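Local coordinates for major capsid protein (PDB 5TIP) that forms the trimeric capsomers that self-assemble, together with penton and minor capsid proteins, into the large icosahedral shell of a chlorovirus, at residues 307-311 with 383-387; 262-266 with 378-382; 276-280 with 389-395; 333-338 with 347-353. All blocks are in the same frame, centred on the assembly; numbering follows the deposited sequence.

Contact 1: residues 307-311 with 383-387; sequences EQLAV and KTCSI. With BGC (beta-D-glucopyranose), chain G.
In the second jelly-roll domain of this double jelly-roll capsid protein, a 3-10 turn at 307-309 in the long loop before strand 312-319 is pinned to the end of strand 376-387. Lys383 makes both main links. Its backbone N donates to Val311 O at 2.9 Å, nearly linear at 177°, the CA atoms of these two residues 5.7 Å apart. Its side chain, m at chi1, is extended from chi2 onward and brings NZ to the turn, where it forms a salt bridge with Glu307 OE2 at 3.1 Å and a weak hydrogen bond to Ala310 O at 3.4 Å. Within the turn, Ala310 N donates to Glu307 O at 2.9 Å. Gln308 NE2 is satisfied outside the two segments, by Thr399 O. Beyond Lys383 the chain bends through an inverse gamma turn centred on Cys385, whose SG rests 4.3 Å from Val311 CG2. Ile387 (chi1 m), whose CA is 3.7 Å from O6 of BGC (chain G), turns inward and places CD1 3.9 Å from Gln308 NE2.

Contact 2: residues 262-266 with 378-382; sequences AWNFN and LSLTY
Strands 262-266 and 378-382 face each other across a filled interior, their short axes 11.9 Å apart at closest approach and crossing at -34°. Trp263 and Phe265 point from the first strand toward Leu378 and Leu380 on the second, while the Tyr382 ring reaches in from a sideways CA-to-CB bond. Leu378 (chi1 t, chi2 p) is the bump that sits on the indole of Trp263 (chi1 p): CD2 lies 4.3 Å from the centroid of the five-membered ring and 4° off its normal, a CH-pi contact. This is the face-to-face packing of the two sheets of a jelly-roll sandwich, here the second in the chain, with Leu312 and Leu413 adding to the apolar filling. Leu380 (m, t) fits against the rim of the Phe265 ring, Leu380 CD1 to Phe265 CZ 3.6 Å. Phe265 and Tyr382, both m, form an offset edge-to-face pair, with centroids 5.4 Å apart and planes at 77°; the Tyr382 edge faces Phe265, Tyr382 CE1 to Phe265 CE1 3.4 Å.

Contact 3: residues 276-280 with 389-395; sequences ALANI and ATSPAAV. With BGC (beta-D-glucopyranose), chain E; GLA (alpha-D-galactopyranose), chain B; GLA (alpha-D-galactopyranose), chain C.
Asn279 carries an N-linked glucose, ND2 bonded to C1 of BGC (chain E) at 1.5 Å, and its rotamer (chi1 t, chi2 -1°) carries the amide out beside Thr390, away from the helical turn. ND2 also gives a weak hydrogen bond to Thr390 O at 3.0 Å, whereas OD1 accepts from Gly288 N. Asn279 centres an inverse gamma turn, and its backbone N donates to Ala389 O at 2.7 Å; CA atoms pair Ala278 with Ala389 at 4.5 Å. The contact joins a loop to the turn and short helix that follow strand 376-387, in the glycan-bearing region of the second jelly roll. Thr390 (chi1 p) points away from 276-280, and its OG1 accepts from O3 of GLA (chain C) at 2.9 Å and is also hydrogen-bonded to Asp388 OD1. Ser391 (t) N-caps helix 392-395, OG accepting from Ala394 N at 3.3 Å. Ile280 (p, t) extends CD1 to 3.7 Å from Val395 CG1, and CG2 of Val395 (chi1 t) meets Ala278 CB at 3.9 Å.

Contact 4: residues 333-338 with 347-353; sequences FNKVQP and PAGVYLY
In the second jelly roll, helix 330-341, in the connection between strands 322-329 and 350-354, covers the latter, a sheet neighbour of strand 257-266; the segment axes approach to 6.6 Å with directions 41° apart. The helix has a wider pi-type turn at 333-336 and a kink at Pro338; a type II beta turn from Pro347 to Val350, with Gly349 at positive phi, leads into the strand. Asn334 and Tyr351 have the nearest CA atoms, 4.8 Å apart. Three hydrogen bonds cross. Leu352 N donates to Phe333 O at 3.1 Å, and Asn334 (chi1 t) uses ND2 to hold both ends of the turn, reaching Val350 O at 2.8 Å and Pro347 O at 2.7 Å. Its OD1 accepts from Arg130 of a neighbouring subunit, at the trimer interface. Apolar contacts are Phe333 CB to Tyr351 CB at 3.8 Å, Phe333 CE1 to Tyr353 CD1 at 4.2 Å and Pro338 CG to Leu352 CD2 at 4.4 Å. A van der Waals approach to a carbonyl puts Gln337 CG 3.3 Å from Leu352 O.

From the N terminus, the first of these segments is 262-266, on strand 257-266, which later closes contact 2 with 378-382. The loop after it supplies 276-280 and then 307-311, which await 389-395 (contact 3) and 383-387 (contact 1). Contact 4 closes the shortest loop and nests inside the other three. Contact 1 nests within contact 3, while contact 2 crosses both: 262-266 precedes their first segments, and 378-382 falls between their two segments. A probable backbone hydrogen bond, Trp263 O to Tyr351 N (2.9 Å), joins contacts 2 and 4 as neighbouring strands. Val311 CG1 on Phe265 CD2 (3.7 Å) links contact 1 to the sandwich core; another probable backbone hydrogen bond, Leu309 O to Ala276 N (2.9 Å), links it to the glycosylated loops.

Contact 1: residues 307-311 with 383-387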
loop_
_atom_site.group_PDB
_atom_site.type_symbol
_atom_site.label_atom_id
_atom_site.label_comp_id
_atom_site.label_asym_id
_atom_site.label_seq_id
_atom_site.Cartn_x
_atom_site.Cartn_y
_atom_site.Cartn_z
ATOM N N GLU A 307 0.664 -9.993 -20.629
ATOM C CA GLU A 307 1.515 -9.349 -21.623
ATOM C C GLU A 307 1.314 -9.952 -23.009
ATOM O O GLU A 307 1.525 -9.270 -24.019
ATOM C CB GLU A 307 2.980 -9.451 -21.190
ATOM C CG GLU A 307 3.992 -9.028 -22.244
ATOM C CD GLU A 307 3.838 -7.577 -22.666
ATOM O OE1 GLU A 307 3.337 -6.763 -21.859
ATOM O OE2 GLU A 307 4.214 -7.254 -23.814
ATOM N N GLN A 308 0.888 -11.216 -23.079
ATOM C CA GLN A 308 0.678 -11.867 -24.365
ATOM C C GLN A 308 -0.355 -11.140 -25.216
ATOM O O GLN A 308 -0.327 -11.259 -26.446
ATOM C CB GLN A 308 0.250 -13.321 -24.150
ATOM C CG GLN A 308 0.273 -14.173 -25.406
ATOM C CD GLN A 308 1.683 -14.550 -25.815
ATOM O OE1 GLN A 308 2.336 -15.359 -25.156
ATOM N NE2 GLN A 308 2.168 -13.948 -26.896
ATOM N N LEU A 309 -1.261 -10.389 -24.595
ATOM C CA LEU A 309 -2.292 -9.651 -25.310
ATOM C C LEU A 309 -1.900 -8.210 -25.620
ATOM O O LEU A 309 -2.685 -7.494 -26.251
ATOM C CB LEU A 309 -3.605 -9.672 -24.518
ATOM C CG LEU A 309 -4.179 -11.054 -24.199
ATOM C CD1 LEU A 309 -5.468 -10.931 -23.404
ATOM C CD2 LEU A 309 -4.415 -11.842 -25.478
ATOM N N ALA A 310 -0.722 -7.764 -25.189
ATOM C CA ALA A 310 -0.226 -6.448 -25.568
ATOM C C ALA A 310 0.411 -6.507 -26.954
ATOM O O ALA A 310 0.800 -7.573 -27.441
ATOM C CB ALA A 310 0.776 -5.934 -24.535
ATOM N N VAL A 311 0.520 -5.343 -27.594
ATOM C CA VAL A 311 0.866 -5.321 -29.012
ATOM C C VAL A 311 2.317 -4.904 -29.233
ATOM O O VAL A 311 2.941 -5.297 -30.226
ATOM C CB VAL A 311 -0.103 -4.406 -29.786
ATOM C CG1 VAL A 311 0.095 -2.944 -29.407
ATOM C CG2 VAL A 311 0.028 -4.619 -31.288
ATOM N N LYS A 383 4.505 -6.620 -32.309
ATOM C CA LYS A 383 4.509 -8.066 -32.430
ATOM C C LYS A 383 3.769 -8.492 -33.693
ATOM O O LYS A 383 3.020 -7.721 -34.300
ATOM C CB LYS A 383 3.861 -8.710 -31.204
ATOM C CG LYS A 383 4.511 -8.336 -29.884
ATOM C CD LYS A 383 3.760 -8.961 -28.722
ATOM C CE LYS A 383 4.343 -8.534 -27.386
ATOM N NZ LYS A 383 3.553 -9.084 -26.250
ATOM N N THR A 384 3.988 -9.741 -34.088
ATOM C CA THR A 384 3.249 -10.321 -35.204
ATOM C C THR A 384 1.909 -10.818 -34.678
ATOM O O THR A 384 1.853 -11.799 -33.928
ATOM C CB THR A 384 4.043 -11.453 -35.848
ATOM O OG1 THR A 384 5.302 -10.954 -36.313
ATOM C CG2 THR A 384 3.275 -12.035 -37.023
ATOM N N CYS A 385 0.828 -10.141 -35.065
ATOM C CA CYS A 385 -0.513 -10.476 -34.590
ATOM C C CYS A 385 -1.030 -11.694 -35.360
ATOM O O CYS A 385 -1.982 -11.631 -36.140
ATOM C CB CYS A 385 -1.439 -9.280 -34.742
ATOM S SG CYS A 385 -0.733 -7.735 -34.133
ATOM N N SER A 386 -0.377 -12.830 -35.115
ATOM C CA SER A 386 -0.639 -14.048 -35.867
ATOM C C SER A 386 -1.341 -15.131 -35.061
ATOM O O SER A 386 -1.712 -16.159 -35.638
ATOM C CB SER A 386 0.675 -14.614 -36.424
ATOM O OG SER A 386 1.592 -14.886 -35.378
ATOM N N ILE A 387 -1.540 -14.937 -33.760
ATOM C CA ILE A 387 -2.166 -15.956 -32.924
ATOM C C ILE A 387 -3.673 -15.930 -33.127
ATOM O O ILE A 387 -4.284 -14.859 -33.229
ATOM C CB ILE A 387 -1.813 -15.741 -31.444
ATOM C CG1 ILE A 387 -0.301 -15.671 -31.247
ATOM C CG2 ILE A 387 -2.408 -16.856 -30.596
ATOM C CD1 ILE A 387 0.082 -15.397 -29.814
HETATM C C2 BGC G . 0.603 -21.373 -30.945
HETATM C C3 BGC G . 0.506 -22.225 -32.202
HETATM C C4 BGC G . -0.546 -21.636 -33.130
HETATM C C5 BGC G . -0.247 -20.170 -33.410
HETATM C C6 BGC G . -1.304 -19.565 -34.326
HETATM C C1 BGC G . 0.785 -19.897 -31.278
HETATM O O2 BGC G . 1.704 -21.824 -30.148
HETATM O O3 BGC G . 0.100 -23.545 -31.839
HETATM O O4 BGC G . -0.574 -22.369 -34.360
HETATM O O5 BGC G . -0.215 -19.439 -32.186
HETATM O O6 BGC G . -2.562 -19.531 -33.644
#

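Contact 2: residues 262-266 with 378-382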
loop_
_atom_site.group_PDB
_atom_site.type_symbol
_atom_site.label_atom_id
_atom_site.label_comp_id
_atom_site.label_asym_id
_atom_site.label_seq_id
_atom_site.Cartn_x
_atom_site.Cartn_y
_atom_site.Cartn_z
ATOM N N ALA A 262 4.260 8.546 -20.912
ATOM C CA ALA A 262 3.341 7.428 -20.761
ATOM C C ALA A 262 2.520 7.287 -22.032
ATOM O O ALA A 262 2.034 8.282 -22.576
ATOM C CB ALA A 262 2.417 7.620 -19.556
ATOM N N TRP A 263 2.368 6.053 -22.509
ATOM C CA TRP A 263 1.637 5.842 -23.748
ATOM C C TRP A 263 0.898 4.511 -23.701
ATOM O O TRP A 263 1.183 3.645 -22.870
ATOM C CB TRP A 263 2.566 5.922 -24.969
ATOM C CG TRP A 263 3.573 4.814 -25.094
ATOM C CD1 TRP A 263 3.464 3.692 -25.861
ATOM C CD2 TRP A 263 4.848 4.732 -24.442
ATOM N NE1 TRP A 263 4.590 2.915 -25.727
ATOM C CE2 TRP A 263 5.454 3.531 -24.862
ATOM C CE3 TRP A 263 5.533 5.554 -23.543
ATOM C CZ2 TRP A 263 6.710 3.132 -24.413
ATOM C CZ3 TRP A 263 6.780 5.157 -23.099
ATOM C CH2 TRP A 263 7.354 3.957 -23.533
ATOM N N ASN A 264 -0.074 4.373 -24.603
ATOM C CA ASN A 264 -0.845 3.145 -24.738
ATOM C C ASN A 264 -1.325 3.014 -26.177
ATOM O O ASN A 264 -1.375 3.991 -26.928
ATOM C CB ASN A 264 -2.039 3.110 -23.770
ATOM C CG ASN A 264 -3.045 4.225 -24.026
ATOM O OD1 ASN A 264 -3.730 4.243 -25.048
ATOM N ND2 ASN A 264 -3.151 5.151 -23.081
ATOM N N PHE A 265 -1.683 1.786 -26.551
ATOM C CA PHE A 265 -2.302 1.489 -27.839
ATOM C C PHE A 265 -3.744 1.083 -27.571
ATOM O O PHE A 265 -3.997 0.031 -26.974
ATOM C CB PHE A 265 -1.544 0.389 -28.578
ATOM C CG PHE A 265 -0.093 0.701 -28.803
ATOM C CD1 PHE A 265 0.316 1.386 -29.935
ATOM C CD2 PHE A 265 0.863 0.310 -27.883
ATOM C CE1 PHE A 265 1.651 1.674 -30.141
ATOM C CE2 PHE A 265 2.198 0.596 -28.084
ATOM C CZ PHE A 265 2.591 1.278 -29.215
ATOM N N ASN A 266 -4.684 1.915 -28.006
ATOM C CA ASN A 266 -6.092 1.756 -27.673
ATOM C C ASN A 266 -6.917 1.472 -28.920
ATOM O O ASN A 266 -6.683 2.061 -29.979
ATOM C CB ASN A 266 -6.625 3.012 -26.976
ATOM C CG ASN A 266 -8.136 3.106 -27.018
ATOM O OD1 ASN A 266 -8.694 3.939 -27.733
ATOM N ND2 ASN A 266 -8.807 2.250 -26.257
ATOM N N LEU A 378 9.962 8.408 -30.875
ATOM C CA LEU A 378 9.668 7.127 -30.246
ATOM C C LEU A 378 9.648 6.055 -31.330
ATOM O O LEU A 378 8.715 5.997 -32.137
ATOM C CB LEU A 378 8.335 7.182 -29.502
ATOM C CG LEU A 378 7.879 5.879 -28.844
ATOM C CD1 LEU A 378 8.834 5.462 -27.735
ATOM C CD2 LEU A 378 6.458 6.010 -28.315
ATOM N N SER A 379 10.681 5.218 -31.356
ATOM C CA SER A 379 10.789 4.151 -32.341
ATOM C C SER A 379 10.100 2.906 -31.797
ATOM O O SER A 379 10.484 2.389 -30.743
ATOM C CB SER A 379 12.253 3.863 -32.670
ATOM O OG SER A 379 12.367 2.874 -33.676
ATOM N N LEU A 380 9.097 2.419 -32.522
ATOM C CA LEU A 380 8.268 1.312 -32.072
ATOM C C LEU A 380 8.428 0.117 -33.000
ATOM O O LEU A 380 8.712 0.267 -34.192
ATOM C CB LEU A 380 6.790 1.713 -32.013
ATOM C CG LEU A 380 6.414 2.862 -31.078
ATOM C CD1 LEU A 380 4.939 3.188 -31.218
ATOM C CD2 LEU A 380 6.751 2.507 -29.640
ATOM N N THR A 381 8.252 -1.074 -32.433
ATOM C CA THR A 381 8.197 -2.312 -33.198
ATOM C C THR A 381 7.105 -3.183 -32.602
ATOM O O THR A 381 7.110 -3.445 -31.395
ATOM C CB THR A 381 9.541 -3.052 -33.182
ATOM O OG1 THR A 381 10.544 -2.240 -33.805
ATOM C CG2 THR A 381 9.433 -4.374 -33.931
ATOM N N TYR A 382 6.177 -3.625 -33.441
ATOM C CA TYR A 382 5.011 -4.366 -32.986
ATOM C C TYR A 382 5.234 -5.865 -33.124
ATOM O O TYR A 382 6.040 -6.332 -33.933
ATOM C CB TYR A 382 3.766 -3.949 -33.773
ATOM C CG TYR A 382 3.480 -2.469 -33.699
ATOM C CD1 TYR A 382 2.906 -1.910 -32.569
ATOM C CD2 TYR A 382 3.796 -1.628 -34.757
ATOM C CE1 TYR A 382 2.647 -0.558 -32.496
ATOM C CE2 TYR A 382 3.541 -0.273 -34.691
ATOM C CZ TYR A 382 2.967 0.256 -33.558
ATOM O OH TYR A 382 2.710 1.605 -33.481
#

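Contact 3: residues 276-280 with 389-395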
loop_
_atom_site.group_PDB
_atom_site.type_symbol
_atom_site.label_atom_id
_atom_site.label_comp_id
_atom_site.label_asym_id
_atom_site.label_seq_id
_atom_site.Cartn_x
_atom_site.Cartn_y
_atom_site.Cartn_z
ATOM N N ALA A 276 -5.489 -6.801 -26.737
ATOM C CA ALA A 276 -6.299 -7.522 -27.704
ATOM C C ALA A 276 -7.327 -8.405 -27.008
ATOM O O ALA A 276 -7.104 -8.909 -25.904
ATOM C CB ALA A 276 -5.414 -8.373 -28.613
ATOM N N LEU A 277 -8.470 -8.580 -27.664
ATOM C CA LEU A 277 -9.496 -9.480 -27.159
ATOM C C LEU A 277 -9.179 -10.911 -27.570
ATOM O O LEU A 277 -8.704 -11.161 -28.682
ATOM C CB LEU A 277 -10.874 -9.074 -27.683
ATOM C CG LEU A 277 -11.309 -7.625 -27.451
ATOM C CD1 LEU A 277 -12.695 -7.376 -28.027
ATOM C CD2 LEU A 277 -11.272 -7.282 -25.971
ATOM N N ALA A 278 -9.445 -11.852 -26.666
ATOM C CA ALA A 278 -9.140 -13.253 -26.913
ATOM C C ALA A 278 -10.129 -14.124 -26.153
ATOM O O ALA A 278 -10.798 -13.672 -25.223
ATOM C CB ALA A 278 -7.701 -13.600 -26.510
ATOM N N ASN A 279 -10.203 -15.387 -26.561
ATOM C CA ASN A 279 -11.126 -16.358 -25.970
ATOM C C ASN A 279 -10.524 -17.015 -24.730
ATOM O O ASN A 279 -10.449 -18.237 -24.611
ATOM C CB ASN A 279 -11.515 -17.390 -27.023
ATOM C CG ASN A 279 -12.704 -18.249 -26.617
ATOM O OD1 ASN A 279 -13.266 -18.107 -25.529
ATOM N ND2 ASN A 279 -13.119 -19.123 -27.532
ATOM N N ILE A 280 -10.068 -16.184 -23.798
ATOM C CA ILE A 280 -9.628 -16.634 -22.480
ATOM C C ILE A 280 -10.428 -15.842 -21.452
ATOM O O ILE A 280 -10.835 -14.707 -21.739
ATOM C CB ILE A 280 -8.112 -16.457 -22.292
ATOM C CG1 ILE A 280 -7.702 -15.004 -22.539
ATOM C CG2 ILE A 280 -7.347 -17.404 -23.206
ATOM C CD1 ILE A 280 -6.220 -14.752 -22.366
ATOM N N ALA A 389 -7.039 -15.683 -31.912
ATOM C CA ALA A 389 -7.560 -15.155 -30.660
ATOM C C ALA A 389 -8.702 -15.989 -30.098
ATOM O O ALA A 389 -9.010 -15.874 -28.906
ATOM C CB ALA A 389 -8.013 -13.709 -30.854
ATOM N N THR A 390 -9.338 -16.820 -30.917
ATOM C CA THR A 390 -10.445 -17.646 -30.460
ATOM C C THR A 390 -9.988 -18.965 -29.856
ATOM O O THR A 390 -10.824 -19.713 -29.337
ATOM C CB THR A 390 -11.403 -17.939 -31.615
ATOM O OG1 THR A 390 -10.771 -18.833 -32.541
ATOM C CG2 THR A 390 -11.759 -16.651 -32.337
ATOM N N SER A 391 -8.691 -19.262 -29.890
ATOM C CA SER A 391 -8.193 -20.528 -29.377
ATOM C C SER A 391 -7.510 -20.305 -28.039
ATOM O O SER A 391 -6.457 -19.653 -27.994
ATOM C CB SER A 391 -7.222 -21.160 -30.370
ATOM O OG SER A 391 -6.664 -22.350 -29.843
ATOM N N PRO A 392 -8.056 -20.817 -26.934
ATOM C CA PRO A 392 -7.352 -20.681 -25.649
ATOM C C PRO A 392 -6.011 -21.389 -25.635
ATOM O O PRO A 392 -5.072 -20.904 -24.993
ATOM C CB PRO A 392 -8.331 -21.303 -24.642
ATOM C CG PRO A 392 -9.652 -21.345 -25.344
ATOM C CD PRO A 392 -9.347 -21.507 -26.794
ATOM N N ALA A 393 -5.892 -22.523 -26.331
ATOM C CA ALA A 393 -4.613 -23.219 -26.389
ATOM C C ALA A 393 -3.560 -22.401 -27.126
ATOM O O ALA A 393 -2.373 -22.475 -26.790
ATOM C CB ALA A 393 -4.787 -24.585 -27.051
ATOM N N ALA A 394 -3.972 -21.617 -28.124
ATOM C CA ALA A 394 -3.024 -20.777 -28.843
ATOM C C ALA A 394 -2.673 -19.511 -28.072
ATOM O O ALA A 394 -1.530 -19.047 -28.142
ATOM C CB ALA A 394 -3.583 -20.415 -30.220
ATOM N N VAL A 395 -3.628 -18.946 -27.331
ATOM C CA VAL A 395 -3.365 -17.711 -26.600
ATOM C C VAL A 395 -2.555 -17.984 -25.338
ATOM O O VAL A 395 -1.625 -17.237 -25.010
ATOM C CB VAL A 395 -4.688 -16.987 -26.283
ATOM C CG1 VAL A 395 -4.431 -15.750 -25.437
ATOM C CG2 VAL A 395 -5.412 -16.606 -27.567
HETATM C C2 BGC E . -14.457 -20.849 -28.363
HETATM C C3 BGC E . -15.276 -22.097 -28.079
HETATM C C4 BGC E . -14.523 -22.967 -27.084
HETATM C C5 BGC E . -14.123 -22.173 -25.845
HETATM C C6 BGC E . -13.285 -23.041 -24.915
HETATM C C1 BGC E . -14.071 -20.124 -27.078
HETATM O O2 BGC E . -15.208 -19.971 -29.202
HETATM O O3 BGC E . -15.422 -22.841 -29.289
HETATM O O4 BGC E . -15.333 -24.085 -26.702
HETATM O O5 BGC E . -13.373 -21.010 -26.204
HETATM O O6 BGC E . -12.876 -22.275 -23.777
HETATM C C1 GLA B . 0.359 -26.679 -29.096
HETATM C C2 GLA B . -0.582 -26.410 -27.936
HETATM C C3 GLA B . -0.314 -25.004 -27.415
HETATM C C4 GLA B . 1.136 -24.926 -26.974
HETATM C C5 GLA B . 2.058 -25.262 -28.139
HETATM C C6 GLA B . 3.526 -25.243 -27.724
HETATM O O2 GLA B . -1.921 -26.519 -28.425
HETATM O O3 GLA B . -1.157 -24.680 -26.306
HETATM O O4 GLA B . 1.337 -25.875 -25.924
HETATM O O5 GLA B . 1.720 -26.548 -28.666
HETATM O O6 GLA B . 4.369 -25.302 -28.881
HETATM C C1 GLA C . -15.734 -22.287 -33.453
HETATM C C2 GLA C . -14.364 -22.079 -34.088
HETATM C C3 GLA C . -13.651 -20.905 -33.435
HETATM C C4 GLA C . -14.528 -19.663 -33.485
HETATM C C5 GLA C . -15.868 -19.974 -32.836
HETATM C C6 GLA C . -16.794 -18.770 -32.908
HETATM O O2 GLA C . -13.562 -23.253 -33.904
HETATM O O3 GLA C . -12.415 -20.655 -34.112
HETATM O O4 GLA C . -14.719 -19.245 -34.843
HETATM O O5 GLA C . -16.491 -21.078 -33.496
HETATM O O6 GLA C . -18.049 -19.113 -32.313
#

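Contact 4: residues 333-338 with 347-353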
loop_
_atom_site.group_PDB
_atom_site.type_symbol
_atom_site.label_atom_id
_atom_site.label_comp_id
_atom_site.label_asym_id
_atom_site.label_seq_id
_atom_site.Cartn_x
_atom_site.Cartn_y
_atom_site.Cartn_z
ATOM N N PHE A 333 8.830 -1.631 -20.283
ATOM C CA PHE A 333 8.170 -0.370 -19.971
ATOM C C PHE A 333 6.876 -0.573 -19.196
ATOM O O PHE A 333 6.365 0.384 -18.604
ATOM C CB PHE A 333 7.882 0.400 -21.260
ATOM C CG PHE A 333 9.094 0.625 -22.118
ATOM C CD1 PHE A 333 9.938 1.696 -21.884
ATOM C CD2 PHE A 333 9.382 -0.232 -23.166
ATOM C CE1 PHE A 333 11.052 1.903 -22.678
ATOM C CE2 PHE A 333 10.492 -0.029 -23.962
ATOM C CZ PHE A 333 11.328 1.040 -23.718
ATOM N N ASN A 334 6.333 -1.790 -19.190
ATOM C CA ASN A 334 5.097 -2.081 -18.477
ATOM C C ASN A 334 5.338 -2.633 -17.079
ATOM O O ASN A 334 4.536 -2.380 -16.173
ATOM C CB ASN A 334 4.254 -3.074 -19.283
ATOM C CG ASN A 334 2.973 -3.470 -18.572
ATOM O OD1 ASN A 334 2.856 -4.580 -18.052
ATOM N ND2 ASN A 334 2.002 -2.566 -18.557
ATOM N N LYS A 335 6.424 -3.376 -16.882
ATOM C CA LYS A 335 6.732 -4.005 -15.605
ATOM C C LYS A 335 7.893 -3.350 -14.874
ATOM O O LYS A 335 7.772 -3.024 -13.688
ATOM C CB LYS A 335 7.046 -5.489 -15.833
ATOM C CG LYS A 335 5.874 -6.300 -16.345
ATOM C CD LYS A 335 6.274 -7.747 -16.541
ATOM C CE LYS A 335 5.103 -8.579 -17.015
ATOM N NZ LYS A 335 5.570 -9.749 -17.805
ATOM N N VAL A 336 9.021 -3.141 -15.556
ATOM C CA VAL A 336 10.254 -2.763 -14.872
ATOM C C VAL A 336 10.285 -1.271 -14.582
ATOM O O VAL A 336 10.620 -0.851 -13.468
ATOM C CB VAL A 336 11.472 -3.199 -15.701
ATOM C CG1 VAL A 336 12.761 -2.832 -14.982
ATOM C CG2 VAL A 336 11.405 -4.678 -15.963
ATOM N N GLN A 337 9.969 -0.449 -15.581
ATOM C CA GLN A 337 9.906 0.991 -15.346
ATOM C C GLN A 337 8.935 1.348 -14.230
ATOM O O GLN A 337 9.288 2.185 -13.381
ATOM C CB GLN A 337 9.562 1.717 -16.651
ATOM C CG GLN A 337 10.748 1.936 -17.567
ATOM C CD GLN A 337 11.622 3.084 -17.116
ATOM O OE1 GLN A 337 11.138 4.059 -16.541
ATOM N NE2 GLN A 337 12.919 2.978 -17.377
ATOM N N PRO A 338 7.724 0.781 -14.160
ATOM C CA PRO A 338 6.890 1.047 -12.977
ATOM C C PRO A 338 7.449 0.445 -11.697
ATOM O O PRO A 338 7.322 1.057 -10.630
ATOM C CB PRO A 338 5.537 0.428 -13.359
ATOM C CG PRO A 338 5.543 0.396 -14.845
ATOM C CD PRO A 338 6.957 0.081 -15.205
ATOM N N PRO A 347 -1.417 -2.568 -15.563
ATOM C CA PRO A 347 -1.975 -3.545 -16.504
ATOM C C PRO A 347 -1.266 -3.484 -17.848
ATOM O O PRO A 347 -0.691 -2.461 -18.228
ATOM C CB PRO A 347 -3.444 -3.123 -16.624
ATOM C CG PRO A 347 -3.454 -1.681 -16.235
ATOM C CD PRO A 347 -2.403 -1.544 -15.177
ATOM N N ALA A 348 -1.302 -4.606 -18.559
ATOM C CA ALA A 348 -0.662 -4.685 -19.862
ATOM C C ALA A 348 -1.270 -3.666 -20.817
ATOM O O ALA A 348 -2.457 -3.337 -20.739
ATOM C CB ALA A 348 -0.794 -6.096 -20.438
ATOM N N GLY A 349 -0.440 -3.162 -21.728
ATOM C CA GLY A 349 -0.870 -2.177 -22.692
ATOM C C GLY A 349 -0.614 -0.741 -22.298
ATOM O O GLY A 349 -0.831 0.156 -23.121
ATOM N N VAL A 350 -0.163 -0.493 -21.072
ATOM C CA VAL A 350 0.202 0.840 -20.608
ATOM C C VAL A 350 1.700 0.846 -20.345
ATOM O O VAL A 350 2.216 -0.033 -19.646
ATOM C CB VAL A 350 -0.583 1.238 -19.346
ATOM C CG1 VAL A 350 -0.223 2.653 -18.926
ATOM C CG2 VAL A 350 -2.076 1.116 -19.589
ATOM N N TYR A 351 2.395 1.833 -20.905
ATOM C CA TYR A 351 3.848 1.865 -20.878
ATOM C C TYR A 351 4.332 3.188 -20.306
ATOM O O TYR A 351 3.650 4.212 -20.396
ATOM C CB TYR A 351 4.430 1.647 -22.276
ATOM C CG TYR A 351 3.873 0.427 -22.974
ATOM C CD1 TYR A 351 4.451 -0.822 -22.794
ATOM C CD2 TYR A 351 2.764 0.523 -23.804
ATOM C CE1 TYR A 351 3.944 -1.939 -23.425
ATOM C CE2 TYR A 351 2.249 -0.590 -24.437
ATOM C CZ TYR A 351 2.844 -1.818 -24.244
ATOM O OH TYR A 351 2.336 -2.929 -24.874
ATOM N N LEU A 352 5.525 3.152 -19.718
ATOM C CA LEU A 352 6.099 4.300 -19.035
ATOM C C LEU A 352 7.598 4.349 -19.276
ATOM O O LEU A 352 8.269 3.314 -19.281
ATOM C CB LEU A 352 5.822 4.235 -17.526
ATOM C CG LEU A 352 6.564 5.216 -16.614
ATOM C CD1 LEU A 352 5.935 6.600 -16.678
ATOM C CD2 LEU A 352 6.606 4.700 -15.185
ATOM N N TYR A 353 8.118 5.556 -19.482
ATOM C CA TYR A 353 9.546 5.820 -19.371
ATOM C C TYR A 353 9.728 7.072 -18.533
ATOM O O TYR A 353 9.257 8.149 -18.912
ATOM C CB TYR A 353 10.216 5.988 -20.736
ATOM C CG TYR A 353 11.715 6.147 -20.609
ATOM C CD1 TYR A 353 12.527 5.049 -20.356
ATOM C CD2 TYR A 353 12.315 7.395 -20.716
ATOM C CE1 TYR A 353 13.894 5.187 -20.224
ATOM C CE2 TYR A 353 13.684 7.543 -20.587
ATOM C CZ TYR A 353 14.468 6.435 -20.342
ATOM O OH TYR A 353 15.830 6.573 -20.213
#